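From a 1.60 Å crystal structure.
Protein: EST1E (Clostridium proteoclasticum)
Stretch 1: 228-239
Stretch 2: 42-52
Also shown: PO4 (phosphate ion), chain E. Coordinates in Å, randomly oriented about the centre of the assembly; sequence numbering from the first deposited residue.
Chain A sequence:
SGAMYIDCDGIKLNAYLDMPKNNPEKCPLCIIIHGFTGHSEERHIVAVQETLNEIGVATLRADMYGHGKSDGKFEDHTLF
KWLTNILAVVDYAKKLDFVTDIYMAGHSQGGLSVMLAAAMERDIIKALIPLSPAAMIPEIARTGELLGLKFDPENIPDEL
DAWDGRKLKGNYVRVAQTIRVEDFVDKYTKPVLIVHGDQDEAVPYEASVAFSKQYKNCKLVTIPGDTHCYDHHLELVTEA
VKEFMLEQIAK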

# COMPACT_ATOMS: atom_id res chain seq x y z
N HIS A 228 3.63 27.33 3.39
CA HIS A 228 3.54 25.87 3.59
C HIS A 228 4.14 25.39 4.90
O HIS A 228 3.59 24.48 5.51
CB HIS A 228 4.22 25.18 2.42
CG HIS A 228 4.01 23.70 2.38
ND1 HIS A 228 2.77 23.11 2.50
CD2 HIS A 228 4.91 22.68 2.23
CE1 HIS A 228 2.92 21.79 2.45
NE2 HIS A 228 4.19 21.51 2.30
N CYS A 229 5.29 25.95 5.27
CA CYS A 229 5.96 25.58 6.54
C CYS A 229 5.86 26.65 7.60
O CYS A 229 6.66 26.66 8.57
CB CYS A 229 7.42 25.22 6.32
SG CYS A 229 7.74 23.78 5.30
N TYR A 230 4.90 27.55 7.44
CA TYR A 230 4.60 28.54 8.46
C TYR A 230 5.78 29.49 8.76
O TYR A 230 6.23 29.65 9.92
CB TYR A 230 4.02 27.88 9.72
CG TYR A 230 3.22 26.64 9.44
CD1 TYR A 230 2.03 26.70 8.72
CD2 TYR A 230 3.63 25.40 9.87
CE1 TYR A 230 1.26 25.57 8.50
CE2 TYR A 230 2.86 24.26 9.65
CZ TYR A 230 1.71 24.36 8.93
OH TYR A 230 0.89 23.28 8.66
N ASP A 231 6.27 30.11 7.71
CA ASP A 231 7.46 30.98 7.81
C ASP A 231 7.09 32.19 8.67
O ASP A 231 7.93 32.68 9.44
CB ASP A 231 7.91 31.46 6.45
CG ASP A 231 8.44 30.38 5.56
OD1 ASP A 231 8.86 29.32 6.03
OD2 ASP A 231 8.52 30.65 4.35
N HIS A 232 5.85 32.67 8.57
CA HIS A 232 5.46 33.91 9.28
C HIS A 232 4.87 33.74 10.66
O HIS A 232 5.05 34.60 11.55
CB HIS A 232 4.45 34.73 8.47
CG HIS A 232 4.78 34.85 7.01
ND1 HIS A 232 3.80 34.82 6.04
CD2 HIS A 232 5.95 35.01 6.36
CE1 HIS A 232 4.36 34.95 4.85
NE2 HIS A 232 5.67 35.04 5.02
N HIS A 233 4.08 32.68 10.85
CA HIS A 233 3.30 32.54 12.08
C HIS A 233 3.23 31.15 12.64
O HIS A 233 2.14 30.68 13.02
CB HIS A 233 1.92 33.07 11.83
CG HIS A 233 1.89 34.54 11.77
ND1 HIS A 233 2.20 35.32 12.88
CD2 HIS A 233 1.67 35.39 10.75
CE1 HIS A 233 2.12 36.60 12.53
NE2 HIS A 233 1.81 36.66 11.24
N LEU A 234 4.41 30.54 12.77
CA LEU A 234 4.53 29.21 13.37
C LEU A 234 3.92 29.17 14.76
O LEU A 234 3.29 28.19 15.17
CB LEU A 234 5.98 28.78 13.40
CG LEU A 234 6.32 27.42 14.02
CD1 LEU A 234 5.48 26.28 13.34
CD2 LEU A 234 7.78 27.16 13.92
N GLU A 235 4.02 30.27 15.50
CA GLU A 235 3.32 30.33 16.80
C GLU A 235 1.81 30.17 16.80
O GLU A 235 1.22 29.74 17.78
CB GLU A 235 3.70 31.61 17.56
CG GLU A 235 3.08 32.89 17.10
CD GLU A 235 3.58 33.47 15.77
OE1 GLU A 235 4.65 33.06 15.24
OE2 GLU A 235 2.90 34.38 15.27
N LEU A 236 1.17 30.58 15.70
CA LEU A 236 -0.25 30.42 15.63
C LEU A 236 -0.57 28.94 15.44
O LEU A 236 -1.62 28.44 15.88
CB LEU A 236 -0.81 31.25 14.49
CG LEU A 236 -0.79 32.76 14.80
CD1 LEU A 236 -1.42 33.50 13.69
CD2 LEU A 236 -1.48 33.10 16.16
N VAL A 237 0.30 28.26 14.73
CA VAL A 237 0.14 26.80 14.57
C VAL A 237 0.31 26.08 15.91
O VAL A 237 -0.54 25.26 16.29
CB VAL A 237 1.12 26.25 13.53
CG1 VAL A 237 1.02 24.71 13.41
CG2 VAL A 237 0.91 26.91 12.18
N THR A 238 1.39 26.35 16.64
CA THR A 238 1.58 25.63 17.86
C THR A 238 0.50 26.02 18.88
O THR A 238 0.07 25.20 19.64
CB THR A 238 2.95 25.90 18.48
OG1 THR A 238 3.10 27.31 18.68
CG2 THR A 238 4.07 25.47 17.55
N GLU A 239 0.03 27.26 18.88
CA GLU A 239 -1.10 27.56 19.79
C GLU A 239 -2.37 26.79 19.45
O GLU A 239 -3.14 26.38 20.32
CB GLU A 239 -1.39 29.07 19.84
CG GLU A 239 -0.51 29.83 20.80
CD GLU A 239 -0.51 29.21 22.22
OE1 GLU A 239 -1.57 29.15 22.92
OE2 GLU A 239 0.59 28.73 22.57
P PO4 E . 6.18 18.21 1.70
O1 PO4 E . 6.92 18.67 2.95
O2 PO4 E . 7.31 18.17 0.69
O3 PO4 E . 5.25 19.31 1.21
O4 PO4 E . 5.36 16.90 1.86
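Stretch 2, residues 42-52: ERHIVAVQETL

Residues 42-52 of EST1E lie along residues 228-239 as a helix running from Arg43 past Leu52, with Glu42 at its N-cap position. Stretch 1 begins as loop, places His233 at the N-cap position and becomes helical from Leu234 onward. The two helices run in broadly the same direction, crossing at -38° with an axial separation of 9.6 Å at closest approach, and together the stretches bury 489 Å². The register is marked by two near approaches of the backbone, CA of Cys229 to CA of His44 at 6.5 Å and CA of Thr238 to CA of Val48 at 5.8 Å, so the start of the helix in stretch 2 covers the loop and Leu234, the first helical residue of stretch 1, while its later turns meet Leu234 and Thr238.

Arg43 makes the polar contact. Its chi1, chi2 and chi3 are all t, and this extended chain carries the guanidinium to the loop carbonyls, while chi4 of -89° turns its plane so that two of them lie at its edge. Arg43 NH2 donates to Tyr230 O at 2.9 Å with a nearly straight angle of 163°; Arg43 NH1 adds weak bonds to Cys229 O at 3.1 Å and to Tyr230 O at 3.3 Å. The positive phi and psi of Tyr230 (61/55) accompany this turn of the loop. Leu234 CD2 covers one face of the guanidinium. Asp231 OD1 stays 4.5 Å from Arg43 NH1, well out of the plane, and contributes charge proximity alone.

His44, chi1 p, lays its ring beside Cys229, whose CB sits over one face. With Cys229 at chi1 m, its SG lies 3.8 Å from His44 CE1, an oblique sulfur-aromatic contact. The edge of the Tyr230 ring meets the base of the same histidine, Tyr230 CD2 to His44 CB 4.3 Å.

Farther along, Leu234 (chi1 t, chi2 p) packs CD2 on Ala47 CB at 3.7 Å, and its CD1 lies 4.2 Å from both His44 CB and Ala47 CB. The short side chain of Ala47 also receives Thr238, whose CG2 comes within 3.9 Å of Ala47 CB and 3.8 Å of Ala47 O. Thr238 at chi1 p directs this methyl to the neighbouring helix and leaves OG1 3.2 Å from Glu235 O in its own. Thr51, chi1 m, folds its hydroxyl back so that OG1 donates to Ala47 O at 3.0 Å; the same OG1 lies 3.3 Å from Thr238 CB.

Away from the interface, His233 ND1 donates to Glu235 OE2 at 2.7 Å, and His228 NE2 donates to PO4 O3 at 2.7 Å.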

# COMPACT_ATOMS: atom_id res chain seq x y z
N GLU A 42 13.13 19.01 11.43
CA GLU A 42 12.71 20.27 10.84
C GLU A 42 12.06 21.24 11.83
O GLU A 42 11.35 20.83 12.73
CB GLU A 42 11.73 20.03 9.67
CG GLU A 42 12.38 19.38 8.43
CD GLU A 42 11.39 19.22 7.30
OE1 GLU A 42 11.20 20.24 6.57
OE2 GLU A 42 10.66 18.23 7.34
N ARG A 43 12.31 22.53 11.65
CA ARG A 43 11.77 23.53 12.55
C ARG A 43 10.32 23.36 12.94
O ARG A 43 9.96 23.44 14.12
CB ARG A 43 11.92 24.92 11.87
CG ARG A 43 11.25 26.13 12.55
CD ARG A 43 11.51 27.39 11.64
NE ARG A 43 10.59 28.51 11.83
CZ ARG A 43 9.43 28.68 11.17
NH1 ARG A 43 8.96 27.78 10.29
NH2 ARG A 43 8.73 29.75 11.44
N HIS A 44 9.44 23.18 11.95
CA HIS A 44 8.02 23.12 12.24
C HIS A 44 7.64 21.84 13.01
O HIS A 44 6.70 21.84 13.81
CB HIS A 44 7.20 23.32 10.95
CG HIS A 44 7.55 22.37 9.86
ND1 HIS A 44 8.70 22.50 9.12
CD2 HIS A 44 6.90 21.28 9.38
CE1 HIS A 44 8.75 21.51 8.23
NE2 HIS A 44 7.68 20.75 8.38
N ILE A 45 8.37 20.75 12.71
CA ILE A 45 8.18 19.46 13.39
C ILE A 45 8.56 19.55 14.88
O ILE A 45 7.81 19.14 15.77
CB ILE A 45 8.94 18.31 12.72
CG1 ILE A 45 8.53 18.15 11.25
CG2 ILE A 45 8.83 17.02 13.54
CD1 ILE A 45 7.06 17.75 11.08
N VAL A 46 9.77 20.10 15.11
CA VAL A 46 10.25 20.29 16.45
C VAL A 46 9.38 21.22 17.26
O VAL A 46 9.16 20.99 18.44
CB VAL A 46 11.73 20.73 16.41
CG1 VAL A 46 12.19 21.16 17.82
CG2 VAL A 46 12.60 19.58 15.85
N ALA A 47 8.87 22.29 16.64
CA ALA A 47 7.96 23.21 17.31
C ALA A 47 6.69 22.55 17.79
O ALA A 47 6.28 22.70 18.94
CB ALA A 47 7.67 24.42 16.42
N VAL A 48 6.10 21.75 16.95
CA VAL A 48 4.97 20.96 17.38
C VAL A 48 5.29 19.94 18.47
O VAL A 48 4.60 19.81 19.49
CB VAL A 48 4.32 20.32 16.13
CG1 VAL A 48 3.27 19.33 16.57
CG2 VAL A 48 3.71 21.42 15.18
N GLN A 49 6.39 19.21 18.30
CA GLN A 49 6.87 18.26 19.28
C GLN A 49 7.04 18.90 20.68
O GLN A 49 6.54 18.37 21.68
CB GLN A 49 8.18 17.68 18.79
CG GLN A 49 8.88 16.87 19.81
CD GLN A 49 10.24 17.46 20.18
OE1 GLN A 49 11.03 17.82 19.32
NE2 GLN A 49 10.55 17.47 21.50
N GLU A 50 7.68 20.06 20.68
CA GLU A 50 8.00 20.77 21.96
C GLU A 50 6.74 21.23 22.64
O GLU A 50 6.58 21.05 23.84
CB GLU A 50 8.95 21.93 21.69
CG GLU A 50 10.35 21.40 21.43
CD GLU A 50 11.43 22.44 21.25
OE1 GLU A 50 11.10 23.61 20.99
OE2 GLU A 50 12.60 22.02 21.25
N THR A 51 5.83 21.78 21.86
CA THR A 51 4.52 22.11 22.36
C THR A 51 3.78 20.96 23.02
O THR A 51 3.21 21.07 24.09
CB THR A 51 3.65 22.71 21.23
OG1 THR A 51 4.26 23.91 20.74
CG2 THR A 51 2.27 22.97 21.70
N LEU A 52 3.76 19.80 22.35
CA LEU A 52 3.11 18.64 22.90
C LEU A 52 3.74 18.22 24.22
O LEU A 52 3.04 17.93 25.16
CB LEU A 52 3.02 17.51 21.85
CG LEU A 52 2.14 17.88 20.67
CD1 LEU A 52 2.41 16.94 19.55
CD2 LEU A 52 0.72 17.79 21.09